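Acylneuraminate lyase (Mycoplasma synoviae, PDB 4N4P) belongs to the dihydrodipicolinate synthetase family and folds as an eight-stranded TIM barrel, four copies of which form the assembly. Local coordinates at residues A[135-140]-A[185-190]; A[5-10]-A[103-108]; A[81-86]-A[93-98]; A[171-176]-A[196-201]. One frame throughout, in Å; residues are numbered along the deposited sequence.

Interaction 1. Residues A[135-140]-A[185-190]; sequences PMLIYY and DKLFMF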
loop_
_atom_site.group_PDB
_atom_site.type_symbol
_atom_site.label_atom_id
_atom_site.label_comp_id
_atom_site.label_asym_id
_atom_site.label_seq_id
_atom_site.Cartn_x
_atom_site.Cartn_y
_atom_site.Cartn_z
ATOM N N PRO A 135 -4.101 31.983 15.759
ATOM C CA PRO A 135 -3.388 30.705 15.850
ATOM C C PRO A 135 -3.799 29.752 14.740
ATOM O O PRO A 135 -4.974 29.708 14.393
ATOM C CB PRO A 135 -3.848 30.170 17.202
ATOM C CG PRO A 135 -4.044 31.403 18.018
ATOM C CD PRO A 135 -4.750 32.327 17.035
ATOM N N MET A 136 -2.825 29.025 14.197
ATOM C CA MET A 136 -3.053 28.049 13.136
ATOM C C MET A 136 -2.782 26.620 13.617
ATOM O O MET A 136 -1.768 26.342 14.303
ATOM C CB MET A 136 -2.158 28.390 11.922
ATOM C CG MET A 136 -1.903 27.263 10.951
ATOM S SD MET A 136 -3.417 26.878 10.008
ATOM C CE MET A 136 -3.433 28.244 8.854
ATOM N N LEU A 137 -3.696 25.711 13.255
ATOM C CA LEU A 137 -3.475 24.279 13.396
ATOM C C LEU A 137 -3.230 23.702 12.015
ATOM O O LEU A 137 -4.122 23.766 11.165
ATOM C CB LEU A 137 -4.721 23.603 14.019
ATOM C CG LEU A 137 -4.920 24.028 15.475
ATOM C CD1 LEU A 137 -6.389 23.699 15.930
ATOM C CD2 LEU A 137 -3.849 23.383 16.347
ATOM N N ILE A 138 -2.034 23.166 11.771
ATOM C CA ILE A 138 -1.760 22.545 10.494
ATOM C C ILE A 138 -2.331 21.122 10.483
ATOM O O ILE A 138 -2.653 20.559 11.534
ATOM C CB ILE A 138 -0.260 22.571 10.147
ATOM C CG1 ILE A 138 0.560 21.789 11.173
ATOM C CG2 ILE A 138 0.248 24.023 10.068
ATOM C CD1 ILE A 138 2.019 21.661 10.802
ATOM N N TYR A 139 -2.532 20.563 9.305
ATOM C CA TYR A 139 -3.008 19.199 9.223
ATOM C C TYR A 139 -1.805 18.290 9.223
ATOM O O TYR A 139 -0.817 18.589 8.577
ATOM C CB TYR A 139 -3.823 18.988 7.958
ATOM C CG TYR A 139 -5.301 19.122 8.204
ATOM C CD1 TYR A 139 -6.155 18.036 8.013
ATOM C CD2 TYR A 139 -5.846 20.324 8.649
ATOM C CE1 TYR A 139 -7.531 18.147 8.238
ATOM C CE2 TYR A 139 -7.182 20.449 8.872
ATOM C CZ TYR A 139 -8.037 19.352 8.659
ATOM O OH TYR A 139 -9.381 19.468 8.918
ATOM N N TYR A 140 -1.890 17.195 9.973
ATOM C CA TYR A 140 -0.817 16.240 9.948
ATOM C C TYR A 140 -0.647 15.637 8.556
ATOM O O TYR A 140 -1.623 15.326 7.859
ATOM C CB TYR A 140 -0.991 15.161 10.999
ATOM C CG TYR A 140 0.077 14.097 10.892
ATOM C CD1 TYR A 140 1.420 14.384 11.162
ATOM C CD2 TYR A 140 -0.257 12.813 10.486
ATOM C CE1 TYR A 140 2.416 13.371 11.042
ATOM C CE2 TYR A 140 0.701 11.831 10.369
ATOM C CZ TYR A 140 2.023 12.102 10.643
ATOM O OH TYR A 140 2.906 11.048 10.522
ATOM N N ASP A 185 5.066 21.516 23.861
ATOM C CA ASP A 185 4.402 22.829 23.924
ATOM C C ASP A 185 3.635 23.199 22.652
ATOM O O ASP A 185 3.257 24.362 22.447
ATOM C CB ASP A 185 5.388 23.936 24.337
ATOM C CG ASP A 185 4.694 25.117 25.053
ATOM O OD1 ASP A 185 5.392 26.130 25.297
ATOM O OD2 ASP A 185 3.466 25.043 25.388
ATOM N N LYS A 186 3.427 22.212 21.781
ATOM C CA LYS A 186 2.541 22.415 20.659
ATOM C C LYS A 186 1.222 21.728 21.011
ATOM O O LYS A 186 1.194 20.773 21.810
ATOM C CB LYS A 186 3.119 21.881 19.338
ATOM C CG LYS A 186 4.355 22.641 18.829
ATOM C CD LYS A 186 3.998 24.038 18.301
ATOM C CE LYS A 186 5.276 24.816 17.991
ATOM N NZ LYS A 186 5.051 26.184 17.439
ATOM N N LEU A 187 0.137 22.250 20.452
ATOM C CA LEU A 187 -1.186 21.729 20.709
ATOM C C LEU A 187 -1.554 20.720 19.627
ATOM O O LEU A 187 -1.500 21.037 18.456
ATOM C CB LEU A 187 -2.210 22.860 20.737
ATOM C CG LEU A 187 -3.692 22.460 20.867
ATOM C CD1 LEU A 187 -3.952 21.788 22.237
ATOM C CD2 LEU A 187 -4.539 23.683 20.714
ATOM N N PHE A 188 -1.939 19.512 20.021
ATOM C CA PHE A 188 -2.343 18.511 19.039
ATOM C C PHE A 188 -3.798 18.196 19.320
ATOM O O PHE A 188 -4.119 17.673 20.384
ATOM C CB PHE A 188 -1.448 17.245 19.124
ATOM C CG PHE A 188 -0.054 17.487 18.655
ATOM C CD1 PHE A 188 0.268 17.361 17.301
ATOM C CD2 PHE A 188 0.935 17.893 19.545
ATOM C CE1 PHE A 188 1.565 17.623 16.842
ATOM C CE2 PHE A 188 2.228 18.160 19.106
ATOM C CZ PHE A 188 2.551 18.021 17.753
ATOM N N MET A 189 -4.669 18.545 18.370
ATOM C CA MET A 189 -6.076 18.231 18.451
ATOM C C MET A 189 -6.274 16.841 17.815
ATOM O O MET A 189 -5.907 16.633 16.656
ATOM C CB MET A 189 -6.899 19.332 17.769
ATOM C CG MET A 189 -6.775 20.707 18.482
ATOM S SD MET A 189 -7.420 20.709 20.171
ATOM C CE MET A 189 -9.192 20.763 19.911
ATOM N N PHE A 190 -6.781 15.884 18.587
ATOM C CA PHE A 190 -6.827 14.489 18.132
ATOM C C PHE A 190 -8.118 14.239 17.314
ATOM O O PHE A 190 -9.221 14.450 17.808
ATOM C CB PHE A 190 -6.723 13.554 19.332
ATOM C CG PHE A 190 -6.458 12.133 18.964
ATOM C CD1 PHE A 190 -5.159 11.705 18.678
ATOM C CD2 PHE A 190 -7.506 11.223 18.872
ATOM C CE1 PHE A 190 -4.911 10.381 18.311
ATOM C CE2 PHE A 190 -7.272 9.886 18.530
ATOM C CZ PHE A 190 -5.982 9.462 18.244
#
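Leu137 spreads its two methyl branches over a pair of inward-facing residues, Leu187 and Met189, and so links two strands that have a third between them, inside the barrel. Because strand 163-168 runs between strands 136-139 and 187-190, no backbone hydrogen bond joins the two segments. Their closest CA atoms, those of Leu137 and Leu187, are 8.1 Å apart, and the side chains meet across that distance.

The fork of the leucine divides the work. Its CD2 branch lies 3.9 Å from the carbonyl oxygen of Leu187 (CD2 to O), while the same Leu137 CD2 stands at a looser 4.4 Å from Leu187 CD2. The other branch, CD1, rests on the near part of the methionine, 4.0 Å from Met189 CG. With chi1 at -68°, Leu137 CG is placed anti to its own carbonyl carbon, and both methyls are carried toward the facing strand. Met189 is touched at CG alone: the chain bends at chi2 and again at chi3, which turns sulfur and methyl away from the leucine. The side-chain packing is apolar and modest, without a hydrogen bond between the segments, and buries 110 Å² over both sides.

The alternation of a barrel strand explains the rest of the pattern. Residues next to these in sequence face outward, Ile138 onto Phe154, Leu157 and Leu158 of helix 151-158, and Phe188 onto Leu179 and Met180 of helix 173-182. Leu187 also packs on Phe7, and strand 105-108 flanks strand 136-139 on the side away from strand 163-168.

Interaction 2. Residues A[5-10]-A[103-108]; sequences DKFKGL and YDAISA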
loop_
_atom_site.group_PDB
_atom_site.type_symbol
_atom_site.label_atom_id
_atom_site.label_comp_id
_atom_site.label_asym_id
_atom_site.label_seq_id
_atom_site.Cartn_x
_atom_site.Cartn_y
_atom_site.Cartn_z
ATOM N N ASP A 5 -6.245 25.894 27.463
ATOM C CA ASP A 5 -7.401 25.320 28.143
ATOM C C ASP A 5 -8.696 25.419 27.340
ATOM O O ASP A 5 -9.525 24.507 27.392
ATOM C CB ASP A 5 -7.564 25.917 29.529
ATOM C CG ASP A 5 -6.503 25.417 30.509
ATOM O OD1 ASP A 5 -5.617 24.586 30.157
ATOM O OD2 ASP A 5 -6.576 25.869 31.660
ATOM N N LYS A 6 -8.848 26.471 26.536
ATOM C CA LYS A 6 -10.052 26.591 25.733
ATOM C C LYS A 6 -10.114 25.568 24.584
ATOM O O LYS A 6 -11.140 25.466 23.914
ATOM C CB LYS A 6 -10.211 28.000 25.164
ATOM C CG LYS A 6 -9.245 28.287 24.034
ATOM C CD LYS A 6 -8.796 29.738 23.972
ATOM C CE LYS A 6 -9.561 30.558 23.034
ATOM N NZ LYS A 6 -8.785 31.728 22.489
ATOM N N PHE A 7 -9.033 24.824 24.376
ATOM C CA PHE A 7 -9.026 23.810 23.317
ATOM C C PHE A 7 -9.181 22.396 23.869
ATOM O O PHE A 7 -9.008 21.418 23.136
ATOM C CB PHE A 7 -7.753 23.905 22.505
ATOM C CG PHE A 7 -7.626 25.200 21.750
ATOM C CD1 PHE A 7 -8.418 25.422 20.608
ATOM C CD2 PHE A 7 -6.717 26.179 22.159
ATOM C CE1 PHE A 7 -8.300 26.582 19.885
ATOM C CE2 PHE A 7 -6.605 27.374 21.445
ATOM C CZ PHE A 7 -7.395 27.572 20.296
ATOM N N LYS A 8 -9.494 22.305 25.148
ATOM C CA LYS A 8 -9.769 21.000 25.782
ATOM C C LYS A 8 -11.177 20.559 25.475
ATOM O O LYS A 8 -12.102 21.382 25.447
ATOM C CB LYS A 8 -9.575 21.101 27.282
ATOM C CG LYS A 8 -8.087 21.270 27.623
ATOM C CD LYS A 8 -7.809 21.519 29.098
ATOM C CE LYS A 8 -6.299 21.522 29.318
ATOM N NZ LYS A 8 -5.991 21.482 30.789
ATOM N N GLY A 9 -11.346 19.257 25.263
ATOM C CA GLY A 9 -12.663 18.667 25.198
ATOM C C GLY A 9 -13.099 18.321 23.783
ATOM O O GLY A 9 -12.268 17.996 22.911
ATOM N N LEU A 10 -14.411 18.401 23.551
ATOM C CA LEU A 10 -14.969 17.935 22.284
ATOM C C LEU A 10 -15.320 19.066 21.332
ATOM O O LEU A 10 -16.044 20.003 21.696
ATOM C CB LEU A 10 -16.220 17.100 22.518
ATOM C CG LEU A 10 -16.020 15.823 23.316
ATOM C CD1 LEU A 10 -17.408 15.148 23.474
ATOM C CD2 LEU A 10 -15.029 14.880 22.600
ATOM N N TYR A 103 -12.499 34.264 15.840
ATOM C CA TYR A 103 -12.287 32.808 15.932
ATOM C C TYR A 103 -11.068 32.542 16.808
ATOM O O TYR A 103 -10.121 33.329 16.827
ATOM C CB TYR A 103 -12.093 32.185 14.523
ATOM C CG TYR A 103 -13.422 31.861 13.889
ATOM C CD1 TYR A 103 -14.244 32.882 13.369
ATOM C CD2 TYR A 103 -13.902 30.549 13.876
ATOM C CE1 TYR A 103 -15.511 32.590 12.824
ATOM C CE2 TYR A 103 -15.135 30.236 13.347
ATOM C CZ TYR A 103 -15.958 31.272 12.827
ATOM O OH TYR A 103 -17.199 30.962 12.326
ATOM N N ASP A 104 -11.085 31.420 17.524
ATOM C CA ASP A 104 -9.999 31.105 18.456
ATOM C C ASP A 104 -8.779 30.533 17.745
ATOM O O ASP A 104 -7.621 30.686 18.193
ATOM C CB ASP A 104 -10.539 30.159 19.521
ATOM C CG ASP A 104 -11.597 30.806 20.353
ATOM O OD1 ASP A 104 -11.247 31.710 21.165
ATOM O OD2 ASP A 104 -12.775 30.444 20.206
ATOM N N ALA A 105 -9.033 29.862 16.625
ATOM C CA ALA A 105 -7.962 29.365 15.776
ATOM C C ALA A 105 -8.495 29.126 14.364
ATOM O O ALA A 105 -9.710 29.073 14.130
ATOM C CB ALA A 105 -7.357 28.048 16.318
ATOM N N ILE A 106 -7.564 28.919 13.455
ATOM C CA ILE A 106 -7.882 28.458 12.115
ATOM C C ILE A 106 -7.082 27.199 11.877
ATOM O O ILE A 106 -6.141 26.893 12.629
ATOM C CB ILE A 106 -7.543 29.510 11.009
ATOM C CG1 ILE A 106 -6.081 29.977 11.140
ATOM C CG2 ILE A 106 -8.531 30.684 11.049
ATOM C CD1 ILE A 106 -5.603 30.921 10.045
ATOM N N SER A 107 -7.472 26.445 10.848
ATOM C CA SER A 107 -6.683 25.311 10.427
ATOM C C SER A 107 -6.689 25.351 8.912
ATOM O O SER A 107 -7.525 26.032 8.311
ATOM C CB SER A 107 -7.282 23.987 10.945
ATOM O OG SER A 107 -8.501 23.729 10.263
ATOM N N ALA A 108 -5.777 24.611 8.286
ATOM C CA ALA A 108 -5.774 24.523 6.824
ATOM C C ALA A 108 -5.328 23.137 6.432
ATOM O O ALA A 108 -4.251 22.680 6.835
ATOM C CB ALA A 108 -4.850 25.560 6.214
HETATM O O HOH W 1 -6.913 32.039 20.431
#
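A mixed polar and apolar contact brings Lys6 and Phe7, in the 3-10 turn that leads into strand 9-12, against Asp104 and Ala105 where strand 105-108 begins, at the N-terminal end of the barrel strands. Phe7 supplies the apolar part. Its ring comes edge-on to the backbone, with CZ 3.8 Å from Asp104 O, which lies in the ring plane. Beside this, CE1 of Phe7 reaches Ala105 CB at 4.0 Å, an oblique approach. Lys6 CG stands 3.7 Å above the plane of the Phe7 ring, offset toward its rim, so the two adjacent side chains of the turn also pack on one another.

The polar part lies at the more exposed margin. One water bridges the segments: it accepts from Lys6 NZ at 2.8 Å and donates to Asp104 O at 2.7 Å. That carbonyl oxygen thus serves both the water and the phenylalanine edge. The Lys6 amine also approaches Asp104 OD1 as a salt bridge, but the modelled position of this oxygen is doubtful and its exact geometry carries little weight.

Asp104 is held from its other oxygen, since OD2 accepts from Leu79 N of the adjacent strand 78-82. Phe7 touches Thr78 of that strand, and the Lys6 carbonyl oxygen bonds to Thr78 OG1. The turn is therefore tied to strand 78-82 as well as strand 105-108, while Gly9 begins pairing with strand 206-209.

Interaction 3. Residues A[81-86]-A[93-98]; sequences AQIGSL and ELAKLA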
loop_
_atom_site.group_PDB
_atom_site.type_symbol
_atom_site.label_atom_id
_atom_site.label_comp_id
_atom_site.label_asym_id
_atom_site.label_seq_id
_atom_site.Cartn_x
_atom_site.Cartn_y
_atom_site.Cartn_z
ATOM N N ALA A 81 -11.962 27.482 12.614
ATOM C CA ALA A 81 -12.389 27.435 11.214
ATOM C C ALA A 81 -11.318 26.824 10.332
ATOM O O ALA A 81 -10.193 27.305 10.302
ATOM C CB ALA A 81 -12.695 28.873 10.694
ATOM N N GLN A 82 -11.685 25.782 9.588
ATOM C CA GLN A 82 -10.795 25.221 8.561
ATOM C C GLN A 82 -10.977 26.105 7.332
ATOM O O GLN A 82 -12.104 26.289 6.885
ATOM C CB GLN A 82 -11.214 23.780 8.240
ATOM C CG GLN A 82 -10.160 22.969 7.481
ATOM C CD GLN A 82 -9.914 23.478 6.082
ATOM O OE1 GLN A 82 -8.774 23.660 5.681
ATOM N NE2 GLN A 82 -10.986 23.688 5.319
ATOM N N ILE A 83 -9.891 26.690 6.820
ATOM C CA ILE A 83 -10.019 27.757 5.823
ATOM C C ILE A 83 -9.169 27.482 4.590
ATOM O O ILE A 83 -9.084 28.313 3.686
ATOM C CB ILE A 83 -9.628 29.130 6.434
ATOM C CG1 ILE A 83 -8.187 29.086 6.944
ATOM C CG2 ILE A 83 -10.629 29.522 7.554
ATOM C CD1 ILE A 83 -7.494 30.437 6.839
ATOM N N GLY A 84 -8.549 26.310 4.566
ATOM C CA GLY A 84 -7.652 25.938 3.492
ATOM C C GLY A 84 -8.335 25.461 2.223
ATOM O O GLY A 84 -9.456 24.969 2.253
ATOM N N SER A 85 -7.615 25.606 1.117
ATOM C CA SER A 85 -7.995 25.094 -0.208
ATOM C C SER A 85 -6.814 25.367 -1.134
ATOM O O SER A 85 -5.772 25.881 -0.705
ATOM C CB SER A 85 -9.284 25.753 -0.758
ATOM O OG SER A 85 -9.061 27.097 -1.200
ATOM N N LEU A 86 -6.961 25.061 -2.416
ATOM C CA LEU A 86 -5.871 25.328 -3.331
ATOM C C LEU A 86 -5.830 26.794 -3.767
ATOM O O LEU A 86 -4.869 27.222 -4.410
ATOM C CB LEU A 86 -5.947 24.413 -4.540
ATOM C CG LEU A 86 -5.638 22.945 -4.285
ATOM C CD1 LEU A 86 -6.015 22.128 -5.523
ATOM C CD2 LEU A 86 -4.181 22.720 -3.862
ATOM N N GLU A 93 -7.822 35.651 2.727
ATOM C CA GLU A 93 -9.012 36.439 3.068
ATOM C C GLU A 93 -9.839 35.761 4.163
ATOM O O GLU A 93 -10.373 36.435 5.071
ATOM C CB GLU A 93 -9.888 36.690 1.832
ATOM C CG GLU A 93 -9.252 37.615 0.795
ATOM C CD GLU A 93 -8.971 39.012 1.358
ATOM O OE1 GLU A 93 -9.902 39.610 1.938
ATOM O OE2 GLU A 93 -7.820 39.503 1.237
ATOM N N LEU A 94 -9.963 34.431 4.077
ATOM C CA LEU A 94 -10.667 33.691 5.119
ATOM C C LEU A 94 -9.939 33.773 6.475
ATOM O O LEU A 94 -10.582 33.908 7.501
ATOM C CB LEU A 94 -10.872 32.227 4.695
ATOM C CG LEU A 94 -11.795 32.011 3.500
ATOM C CD1 LEU A 94 -12.001 30.494 3.276
ATOM C CD2 LEU A 94 -13.153 32.679 3.698
ATOM N N ALA A 95 -8.607 33.697 6.471
ATOM C CA ALA A 95 -7.815 33.876 7.714
ATOM C C ALA A 95 -8.073 35.246 8.322
ATOM O O ALA A 95 -8.260 35.375 9.536
ATOM C CB ALA A 95 -6.311 33.668 7.459
ATOM N N LYS A 96 -8.111 36.276 7.476
ATOM C CA LYS A 96 -8.425 37.635 7.954
ATOM C C LYS A 96 -9.829 37.747 8.494
ATOM O O LYS A 96 -10.057 38.398 9.525
ATOM C CB LYS A 96 -8.228 38.674 6.828
ATOM C CG LYS A 96 -6.800 38.845 6.415
ATOM C CD LYS A 96 -6.679 39.844 5.248
ATOM C CE LYS A 96 -5.353 39.718 4.491
ATOM N NZ LYS A 96 -4.149 40.205 5.241
ATOM N N LEU A 97 -10.789 37.111 7.813
ATOM C CA LEU A 97 -12.166 37.100 8.295
ATOM C C LEU A 97 -12.300 36.369 9.635
ATOM O O LEU A 97 -13.009 36.847 10.517
ATOM C CB LEU A 97 -13.129 36.475 7.263
ATOM C CG LEU A 97 -14.619 36.485 7.619
ATOM C CD1 LEU A 97 -15.163 37.902 7.851
ATOM C CD2 LEU A 97 -15.466 35.751 6.558
ATOM N N ALA A 98 -11.652 35.204 9.764
ATOM C CA ALA A 98 -11.663 34.455 11.015
ATOM C C ALA A 98 -11.192 35.344 12.169
ATOM O O ALA A 98 -11.752 35.320 13.252
ATOM C CB ALA A 98 -10.768 33.216 10.912
#
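The beta-alpha-beta unit of strand 78-82, helix 88-100 and strand 105-108 provides this contact, in which Ile83, just past the first strand, packs on Leu94 and Ala95 of the helix in the TIM barrel's outer layer. Backbones come near here: the CA atoms of Ile83 and Leu94 are 6.0 Å apart.

Ile83 uses different branches on its two partners. Its CB sits 3.8 Å from Leu94 CB, with CG2 close by, and the two side chains slide past each other in opposite directions. Leu94 CD1 thereby comes to rest 3.7 Å from Ile83 O. A chi1 of 59° puts CG1 between the backbone N and the carbonyl carbon, and from there CD1 extends to Ala95. Ile83 CD1 and Ala95 CB are 3.5 Å apart, tighter than usual for two carbons, so helix and loop are closely fitted at this point.

Ile106 of the second strand lies against both Ile83 and Ala95, and Phe59 of helix 59-73 against Leu94. The turn after Ile83 is pinned by Gln82, whose OE1 also accepts from Ile109 N: Gly84 N donates to Gln82 OE1 at 2.9 Å, through a bond bent to 141° that arrives from above the amide carbonyl plane.

Interaction 4. Residues A[171-176]-A[196-201]; sequences TDLFAF and LAMGLT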
loop_
_atom_site.group_PDB
_atom_site.type_symbol
_atom_site.label_atom_id
_atom_site.label_comp_id
_atom_site.label_asym_id
_atom_site.label_seq_id
_atom_site.Cartn_x
_atom_site.Cartn_y
_atom_site.Cartn_z
ATOM N N THR A 171 -4.426 7.400 11.353
ATOM C CA THR A 171 -4.605 6.176 12.153
ATOM C C THR A 171 -3.303 5.658 12.799
ATOM O O THR A 171 -3.281 4.626 13.494
ATOM C CB THR A 171 -5.285 5.073 11.321
ATOM O OG1 THR A 171 -4.499 4.816 10.145
ATOM C CG2 THR A 171 -6.650 5.552 10.912
ATOM N N ASP A 172 -2.227 6.405 12.608
ATOM C CA ASP A 172 -0.927 5.973 13.056
ATOM C C ASP A 172 -0.716 6.535 14.473
ATOM O O ASP A 172 -0.364 7.709 14.642
ATOM C CB ASP A 172 0.118 6.488 12.070
ATOM C CG ASP A 172 1.525 6.109 12.453
ATOM O OD1 ASP A 172 1.729 5.581 13.565
ATOM O OD2 ASP A 172 2.427 6.331 11.635
ATOM N N LEU A 173 -0.946 5.705 15.489
ATOM C CA LEU A 173 -0.784 6.172 16.861
ATOM C C LEU A 173 0.670 6.219 17.326
ATOM O O LEU A 173 0.963 6.877 18.321
ATOM C CB LEU A 173 -1.648 5.391 17.831
ATOM C CG LEU A 173 -3.157 5.511 17.491
ATOM C CD1 LEU A 173 -3.964 4.877 18.559
ATOM C CD2 LEU A 173 -3.610 6.941 17.317
ATOM N N PHE A 174 1.570 5.578 16.586
ATOM C CA PHE A 174 2.999 5.669 16.894
ATOM C C PHE A 174 3.497 7.061 16.487
ATOM O O PHE A 174 4.130 7.743 17.278
ATOM C CB PHE A 174 3.794 4.542 16.203
ATOM C CG PHE A 174 5.251 4.515 16.557
ATOM C CD1 PHE A 174 5.679 4.772 17.850
ATOM C CD2 PHE A 174 6.209 4.216 15.593
ATOM C CE1 PHE A 174 7.025 4.733 18.182
ATOM C CE2 PHE A 174 7.590 4.170 15.926
ATOM C CZ PHE A 174 7.983 4.443 17.217
ATOM N N ALA A 175 3.173 7.502 15.270
ATOM C CA ALA A 175 3.566 8.855 14.867
ATOM C C ALA A 175 2.996 9.892 15.822
ATOM O O ALA A 175 3.658 10.893 16.097
ATOM C CB ALA A 175 3.137 9.159 13.423
ATOM N N PHE A 176 1.783 9.652 16.332
ATOM C CA PHE A 176 1.166 10.569 17.273
ATOM C C PHE A 176 1.997 10.621 18.549
ATOM O O PHE A 176 2.299 11.695 19.092
ATOM C CB PHE A 176 -0.276 10.173 17.621
ATOM C CG PHE A 176 -0.922 11.127 18.600
ATOM C CD1 PHE A 176 -1.124 12.461 18.249
ATOM C CD2 PHE A 176 -1.250 10.712 19.889
ATOM C CE1 PHE A 176 -1.682 13.385 19.163
ATOM C CE2 PHE A 176 -1.829 11.617 20.811
ATOM C CZ PHE A 176 -2.040 12.951 20.442
ATOM N N LEU A 196 -10.306 7.603 20.508
ATOM C CA LEU A 196 -10.355 8.667 21.510
ATOM C C LEU A 196 -9.541 8.326 22.762
ATOM O O LEU A 196 -8.674 9.119 23.205
ATOM C CB LEU A 196 -11.824 8.970 21.879
ATOM C CG LEU A 196 -12.070 10.345 22.537
ATOM C CD1 LEU A 196 -13.548 10.746 22.422
ATOM C CD2 LEU A 196 -11.675 10.387 23.997
ATOM N N ALA A 197 -9.834 7.165 23.344
ATOM C CA ALA A 197 -9.195 6.759 24.595
ATOM C C ALA A 197 -7.706 6.499 24.402
ATOM O O ALA A 197 -6.902 6.759 25.292
ATOM C CB ALA A 197 -9.885 5.537 25.171
ATOM N N MET A 198 -7.329 6.022 23.231
ATOM C CA MET A 198 -5.922 5.832 22.947
ATOM C C MET A 198 -5.219 7.204 22.836
ATOM O O MET A 198 -4.096 7.375 23.324
ATOM C CB MET A 198 -5.756 4.908 21.743
ATOM C CG MET A 198 -5.980 3.376 22.132
ATOM S SD MET A 198 -5.901 2.493 20.631
ATOM C CE MET A 198 -6.651 0.910 21.078
ATOM N N GLY A 199 -5.903 8.173 22.209
ATOM C CA GLY A 199 -5.423 9.558 22.148
ATOM C C GLY A 199 -5.239 10.142 23.556
ATOM O O GLY A 199 -4.182 10.721 23.865
ATOM N N LEU A 200 -6.257 10.027 24.406
ATOM C CA LEU A 200 -6.140 10.499 25.798
ATOM C C LEU A 200 -4.936 9.899 26.501
ATOM O O LEU A 200 -4.203 10.591 27.201
ATOM C CB LEU A 200 -7.371 10.114 26.617
ATOM C CG LEU A 200 -8.671 10.893 26.391
ATOM C CD1 LEU A 200 -9.753 10.042 27.002
ATOM C CD2 LEU A 200 -8.633 12.304 27.008
ATOM N N THR A 201 -4.769 8.592 26.332
ATOM C CA THR A 201 -3.684 7.852 26.977
ATOM C C THR A 201 -2.303 8.399 26.590
ATOM O O THR A 201 -1.382 8.375 27.392
ATOM C CB THR A 201 -3.812 6.347 26.698
ATOM O OG1 THR A 201 -5.061 5.895 27.258
ATOM C CG2 THR A 201 -2.650 5.568 27.366
#
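The ring of Phe176 turns its edge, not a face, to helix 196-201: CE2 stands 4.0 Å from Gly199 O, and the oxygen lies near the ring plane. The same ring also meets Phe190 of strand 187-190 edge-to-face, and Tyr168 with planes at about 50°. Phe176 CG is trans to the backbone N (chi1 -180°), an orientation that carries the ring from its helix toward the backbone at Gly199.

Leu173, one turn earlier, makes the second contact. Its CD1 methyl fits against the angle of the methionine chain, 3.7 Å from Met198 CB and the same distance from Met198 SD. Beyond CG the methionine is extended, and the two side chains cross at about a right angle.

Both helical segments are braced internally by polar groups. Asp172 is the N-cap of helix 173-182: Ala175 N donates to its OD1 at 2.9 Å in a nearly straight bond, from above the carboxylate plane, and Phe174 N adds a weak one. Its negative charge at the start of the helix is probably favourable. In the facing helix, Ala197 O accepts from Thr201 N and, at 2.8 Å, from Thr201 OG1, the two donors coming from opposite faces of the carbonyl.

The helix pair belongs to a subunit interface: Leu173 of the third subunit meets Leu173 of this chain, and the Thr201 OG1 atoms of the two subunits are hydrogen-bonded. Strand 187-190 comes between the two helices in the chain; its Phe190 packs on Leu173 and Phe176. Leu196 and Leu200 pack on strand 206-209 and helix 212-227.

In the fold
The four contacts sample the barrel from inside to outside. Interactions 1 and 2 are close neighbours, with centres 9 Å apart, and join through backbone bonding of strands 136-139 and 105-108; the first is apolar and buried, the second adds water and charge as it reaches the surface. Interaction 3 sets a helix against the end of strand 78-82, which pairs with strand 105-108 of interaction 2. Interaction 4 packs helix on helix, and its helices precede and follow in the chain the strand 187-190 of interaction 1; it is buried partly by another subunit. Interactions 3 and 4 lie on opposite sides of the chain's centre, their centres about 28 Å apart.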